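Local coordinates for protein eukaryotic translation initiation factor 5A-2 (Arabidopsis thaliana, PDB 3HKS) that promotes translation elongation and termination, binding between the ribosomal E and P sites to rescue ribosomes stalled on polyproline and other difficult sequences, at residues Gln133-Ser147 against Glu155-Lys167. Residues are numbered along the deposited sequence; the frame is centred on the assembly and turned at random.
Sequences QMRLGFDEGKDIVVS and EQICAVKEVGGGK. With EDO (1,2-ethanediol), chain F.
The carboxylate of Glu162 has Lys142 over one face and at one edge: CD lies above the face, displaced to the oxygen side, while NZ meets OE2 on its syn side at 2.9 Å, 19° out of the carboxylate plane. A bend at chi2 (-134°) folds the lysine chain across the acid. Its ammonium also makes a long, weak bridge to Glu140 OE2. Gln133 turns the OE1 edge of its amide toward the backbone, where OE1 stands 3.3 Å from Val160 O, acceptor against acceptor, and NE2 bonds weakly to Gly129 O.

Beneath the charges, Ile144 CD1 touches Glu162 CB at 3.6 Å. Val160, on the helix-facing side of the hairpin, packs against the helix, its CG2 meeting Met134 CG at 3.5 Å, the two side chains at about a right angle, and its CG1 touching Ile144 and Gln133. Met134 CE and Ile157 CD1 meet tip to tip. Backbone hydrogen bonds join the antiparallel strands, among them Val145 N to Lys161 O (2.8 Å).

Gly141 ends the helix in a Schellman motif; at this end Lys167 NZ donates a hydrogen bond to Asp139 O (3.2 Å) from above the carbonyl plane. This hairpin and helix belong to the OB-fold domain: apolar contacts fasten the helix to the sheet, while Lys142, whose ammonium bridges two acids from one side, their OE2 atoms 4.7 Å apart, probably offsets part of their mutual repulsion.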
loop_
_atom_site.group_PDB
_atom_site.type_symbol
_atom_site.label_atom_id
_atom_site.label_comp_id
_atom_site.label_asym_id
_atom_site.label_seq_id
_atom_site.Cartn_x
_atom_site.Cartn_y
_atom_site.Cartn_z
ATOM N N GLN A 133 16.167 7.958 9.854
ATOM C CA GLN A 133 15.219 8.832 10.559
ATOM C C GLN A 133 14.626 8.156 11.802
ATOM O O GLN A 133 14.522 8.788 12.861
ATOM C CB GLN A 133 14.067 9.262 9.643
ATOM C CG GLN A 133 14.428 10.321 8.643
ATOM C CD GLN A 133 13.254 10.695 7.771
ATOM O OE1 GLN A 133 12.364 11.431 8.194
ATOM N NE2 GLN A 133 13.244 10.193 6.546
ATOM N N MET A 134 14.237 6.887 11.650
ATOM C CA MET A 134 13.656 6.103 12.744
ATOM C C MET A 134 14.661 5.857 13.860
ATOM O O MET A 134 14.351 6.100 15.018
ATOM C CB MET A 134 13.096 4.764 12.237
ATOM C CG MET A 134 11.882 4.942 11.345
ATOM S SD MET A 134 11.271 3.413 10.633
ATOM C CE MET A 134 10.748 2.543 12.094
ATOM N N ARG A 135 15.857 5.383 13.489
ATOM C CA ARG A 135 16.907 5.054 14.437
ATOM C C ARG A 135 17.407 6.281 15.183
ATOM O O ARG A 135 17.588 6.227 16.400
ATOM C CB ARG A 135 18.082 4.338 13.754
ATOM C CG ARG A 135 17.789 2.921 13.241
ATOM C CD ARG A 135 19.081 2.217 12.792
ATOM N NE ARG A 135 19.945 1.989 13.956
ATOM C CZ ARG A 135 21.279 2.072 13.965
ATOM N NH1 ARG A 135 21.955 2.392 12.864
ATOM N NH2 ARG A 135 21.942 1.838 15.092
ATOM N N LEU A 136 17.641 7.372 14.451
ATOM C CA LEU A 136 18.086 8.630 15.051
ATOM C C LEU A 136 17.030 9.217 15.979
ATOM O O LEU A 136 17.349 9.598 17.088
ATOM C CB LEU A 136 18.450 9.661 13.982
ATOM C CG LEU A 136 18.937 11.040 14.444
ATOM C CD1 LEU A 136 20.284 10.938 15.158
ATOM C CD2 LEU A 136 19.044 11.988 13.245
ATOM N N GLY A 137 15.787 9.304 15.509
ATOM C CA GLY A 137 14.682 9.813 16.318
ATOM C C GLY A 137 14.477 9.016 17.597
ATOM O O GLY A 137 14.241 9.587 18.649
ATOM N N PHE A 138 14.592 7.694 17.502
ATOM C CA PHE A 138 14.489 6.811 18.657
ATOM C C PHE A 138 15.631 6.997 19.655
ATOM O O PHE A 138 15.386 7.024 20.863
ATOM C CB PHE A 138 14.398 5.330 18.230
ATOM C CG PHE A 138 14.067 4.398 19.362
ATOM C CD1 PHE A 138 12.810 4.440 19.970
ATOM C CD2 PHE A 138 14.999 3.470 19.821
ATOM C CE1 PHE A 138 12.504 3.586 21.021
ATOM C CE2 PHE A 138 14.692 2.594 20.862
ATOM C CZ PHE A 138 13.458 2.665 21.470
ATOM N N ASP A 139 16.868 7.097 19.153
ATOM C CA ASP A 139 18.035 7.347 20.009
ATOM C C ASP A 139 17.932 8.707 20.709
ATOM O O ASP A 139 18.368 8.860 21.862
ATOM C CB ASP A 139 19.346 7.252 19.209
ATOM C CG ASP A 139 19.706 5.811 18.812
ATOM O OD1 ASP A 139 19.065 4.841 19.318
ATOM O OD2 ASP A 139 20.643 5.649 17.982
ATOM N N GLU A 140 17.330 9.670 20.009
ATOM C CA GLU A 140 17.163 11.040 20.489
ATOM C C GLU A 140 15.972 11.215 21.454
ATOM O O GLU A 140 15.774 12.303 22.000
ATOM C CB GLU A 140 17.001 12.014 19.306
ATOM C CG GLU A 140 18.217 12.193 18.389
ATOM C CD GLU A 140 18.003 13.282 17.296
ATOM O OE1 GLU A 140 18.898 14.147 17.134
ATOM O OE2 GLU A 140 16.949 13.296 16.609
ATOM N N GLY A 141 15.174 10.159 21.647
ATOM C CA GLY A 141 14.005 10.227 22.532
ATOM C C GLY A 141 12.870 11.061 21.962
ATOM O O GLY A 141 12.024 11.579 22.696
ATOM N N LYS A 142 12.844 11.176 20.641
ATOM C CA LYS A 142 11.806 11.935 19.971
ATOM C C LYS A 142 10.538 11.131 19.777
ATOM O O LYS A 142 10.570 9.902 19.765
ATOM C CB LYS A 142 12.320 12.461 18.627
ATOM C CG LYS A 142 13.553 13.326 18.792
ATOM C CD LYS A 142 13.455 14.588 17.997
ATOM C CE LYS A 142 14.630 15.510 18.286
ATOM N NZ LYS A 142 15.118 16.074 17.000
ATOM N N ASP A 143 9.421 11.844 19.656
ATOM C CA ASP A 143 8.146 11.245 19.301
ATOM C C ASP A 143 8.150 11.018 17.794
ATOM O O ASP A 143 8.055 11.968 17.010
ATOM C CB ASP A 143 6.986 12.162 19.714
ATOM C CG ASP A 143 6.865 12.314 21.225
ATOM O OD1 ASP A 143 7.230 11.369 21.953
ATOM O OD2 ASP A 143 6.393 13.381 21.685
ATOM N N ILE A 144 8.305 9.758 17.398
ATOM C CA ILE A 144 8.395 9.399 15.983
ATOM C C ILE A 144 7.123 8.696 15.555
ATOM O O ILE A 144 6.678 7.748 16.205
ATOM C CB ILE A 144 9.654 8.528 15.683
ATOM C CG1 ILE A 144 10.967 9.279 16.003
ATOM C CG2 ILE A 144 9.646 7.994 14.241
ATOM C CD1 ILE A 144 11.332 10.446 15.026
ATOM N N VAL A 145 6.534 9.191 14.469
ATOM C CA VAL A 145 5.323 8.621 13.876
ATOM C C VAL A 145 5.691 7.951 12.558
ATOM O O VAL A 145 6.334 8.550 11.702
ATOM C CB VAL A 145 4.199 9.690 13.674
ATOM C CG1 VAL A 145 2.950 9.067 13.052
ATOM C CG2 VAL A 145 3.831 10.322 14.999
ATOM N N VAL A 146 5.263 6.706 12.409
ATOM C CA VAL A 146 5.617 5.863 11.273
ATOM C C VAL A 146 4.337 5.553 10.501
ATOM O O VAL A 146 3.369 5.052 11.084
ATOM C CB VAL A 146 6.289 4.534 11.769
ATOM C CG1 VAL A 146 6.590 3.584 10.618
ATOM C CG2 VAL A 146 7.562 4.836 12.560
ATOM N N SER A 147 4.327 5.874 9.205
ATOM C CA SER A 147 3.208 5.527 8.318
ATOM C C SER A 147 3.436 4.166 7.671
ATOM O O SER A 147 4.504 3.905 7.133
ATOM C CB SER A 147 3.018 6.584 7.226
ATOM O OG SER A 147 2.899 7.885 7.780
ATOM N N GLU A 155 2.988 -5.310 3.923
ATOM C CA GLU A 155 3.062 -4.019 4.598
ATOM C C GLU A 155 4.414 -3.383 4.367
ATOM O O GLU A 155 5.443 -4.066 4.318
ATOM C CB GLU A 155 2.791 -4.165 6.102
ATOM C CG GLU A 155 1.406 -4.712 6.425
ATOM C CD GLU A 155 1.051 -4.643 7.897
ATOM O OE1 GLU A 155 1.601 -5.426 8.691
ATOM O OE2 GLU A 155 0.193 -3.814 8.259
ATOM N N GLN A 156 4.401 -2.065 4.221
ATOM C CA GLN A 156 5.605 -1.330 3.970
ATOM C C GLN A 156 5.576 -0.033 4.758
ATOM O O GLN A 156 4.595 0.722 4.688
ATOM C CB GLN A 156 5.717 -1.035 2.474
ATOM C CG GLN A 156 7.024 -0.394 2.047
ATOM C CD GLN A 156 7.209 -0.433 0.540
ATOM O OE1 GLN A 156 7.099 0.589 -0.122
ATOM N NE2 GLN A 156 7.478 -1.620 -0.008
ATOM N N ILE A 157 6.650 0.219 5.507
ATOM C CA ILE A 157 6.842 1.522 6.147
ATOM C C ILE A 157 7.164 2.516 5.037
ATOM O O ILE A 157 8.142 2.347 4.324
ATOM C CB ILE A 157 7.953 1.489 7.240
ATOM C CG1 ILE A 157 7.479 0.657 8.449
ATOM C CG2 ILE A 157 8.352 2.927 7.657
ATOM C CD1 ILE A 157 8.617 0.252 9.465
ATOM N N CYS A 158 6.331 3.536 4.893
ATOM C CA CYS A 158 6.382 4.414 3.722
ATOM C C CYS A 158 6.650 5.895 4.056
ATOM O O CYS A 158 6.950 6.685 3.159
ATOM C CB CYS A 158 5.079 4.264 2.896
ATOM S SG CYS A 158 3.583 4.854 3.783
ATOM N N ALA A 159 6.550 6.271 5.329
ATOM C CA ALA A 159 6.902 7.628 5.772
ATOM C C ALA A 159 7.303 7.656 7.245
ATOM O O ALA A 159 6.889 6.805 8.020
ATOM C CB ALA A 159 5.758 8.606 5.516
ATOM N N VAL A 160 8.120 8.642 7.614
ATOM C CA VAL A 160 8.574 8.828 8.986
ATOM C C VAL A 160 8.600 10.321 9.296
ATOM O O VAL A 160 9.143 11.100 8.525
ATOM C CB VAL A 160 9.990 8.220 9.217
ATOM C CG1 VAL A 160 10.492 8.500 10.659
ATOM C CG2 VAL A 160 10.000 6.719 8.924
ATOM N N LYS A 161 8.033 10.714 10.432
ATOM C CA LYS A 161 8.137 12.100 10.907
ATOM C C LYS A 161 8.319 12.161 12.422
ATOM O O LYS A 161 7.864 11.273 13.146
ATOM C CB LYS A 161 6.908 12.917 10.503
ATOM C CG LYS A 161 5.607 12.412 11.109
ATOM C CD LYS A 161 4.395 13.255 10.700
ATOM C CE LYS A 161 3.095 12.515 11.031
ATOM N NZ LYS A 161 1.919 13.430 11.166
ATOM N N GLU A 162 8.984 13.210 12.897
ATOM C CA GLU A 162 9.000 13.499 14.330
ATOM C C GLU A 162 7.956 14.540 14.695
ATOM O O GLU A 162 7.735 15.497 13.952
ATOM C CB GLU A 162 10.390 13.895 14.823
ATOM C CG GLU A 162 11.009 15.081 14.141
ATOM C CD GLU A 162 11.989 15.790 15.047
ATOM O OE1 GLU A 162 11.530 16.511 15.963
ATOM O OE2 GLU A 162 13.210 15.613 14.845
ATOM N N VAL A 163 7.286 14.341 15.824
ATOM C CA VAL A 163 6.212 15.253 16.217
ATOM C C VAL A 163 6.450 15.942 17.569
ATOM O O VAL A 163 5.572 16.653 18.069
ATOM C CB VAL A 163 4.792 14.589 16.154
ATOM C CG1 VAL A 163 4.429 14.192 14.717
ATOM C CG2 VAL A 163 4.685 13.402 17.089
ATOM N N GLY A 164 7.631 15.734 18.151
ATOM C CA GLY A 164 7.995 16.395 19.412
ATOM C C GLY A 164 9.010 15.622 20.235
ATOM O O GLY A 164 9.683 14.720 19.721
ATOM N N GLY A 165 9.110 15.975 21.517
ATOM C CA GLY A 165 10.008 15.292 22.447
ATOM C C GLY A 165 11.486 15.575 22.232
ATOM O O GLY A 165 11.857 16.552 21.580
ATOM N N GLY A 166 12.328 14.709 22.788
ATOM C CA GLY A 166 13.780 14.870 22.734
ATOM C C GLY A 166 14.395 14.703 24.111
ATOM O O GLY A 166 13.677 14.639 25.105
ATOM N N LYS A 167 15.723 14.635 24.168
ATOM C CA LYS A 167 16.453 14.437 25.422
ATOM C C LYS A 167 17.246 15.692 25.820
ATOM O O LYS A 167 17.584 16.502 24.952
ATOM C CB LYS A 167 17.379 13.226 25.304
ATOM C CG LYS A 167 16.608 11.929 25.133
ATOM C CD LYS A 167 17.500 10.744 24.961
ATOM C CE LYS A 167 16.659 9.485 24.753
ATOM N NZ LYS A 167 17.536 8.304 24.853
HETATM C C1 EDO F . 8.335 -3.700 6.847
HETATM O O1 EDO F . 8.862 -4.996 7.202
HETATM C C2 EDO F . 9.385 -2.898 6.085
HETATM O O2 EDO F . 8.798 -1.771 5.417
HETATM O O HOH W 1 16.325 6.320 23.198
HETATM O O HOH W 2 15.881 13.476 14.299
#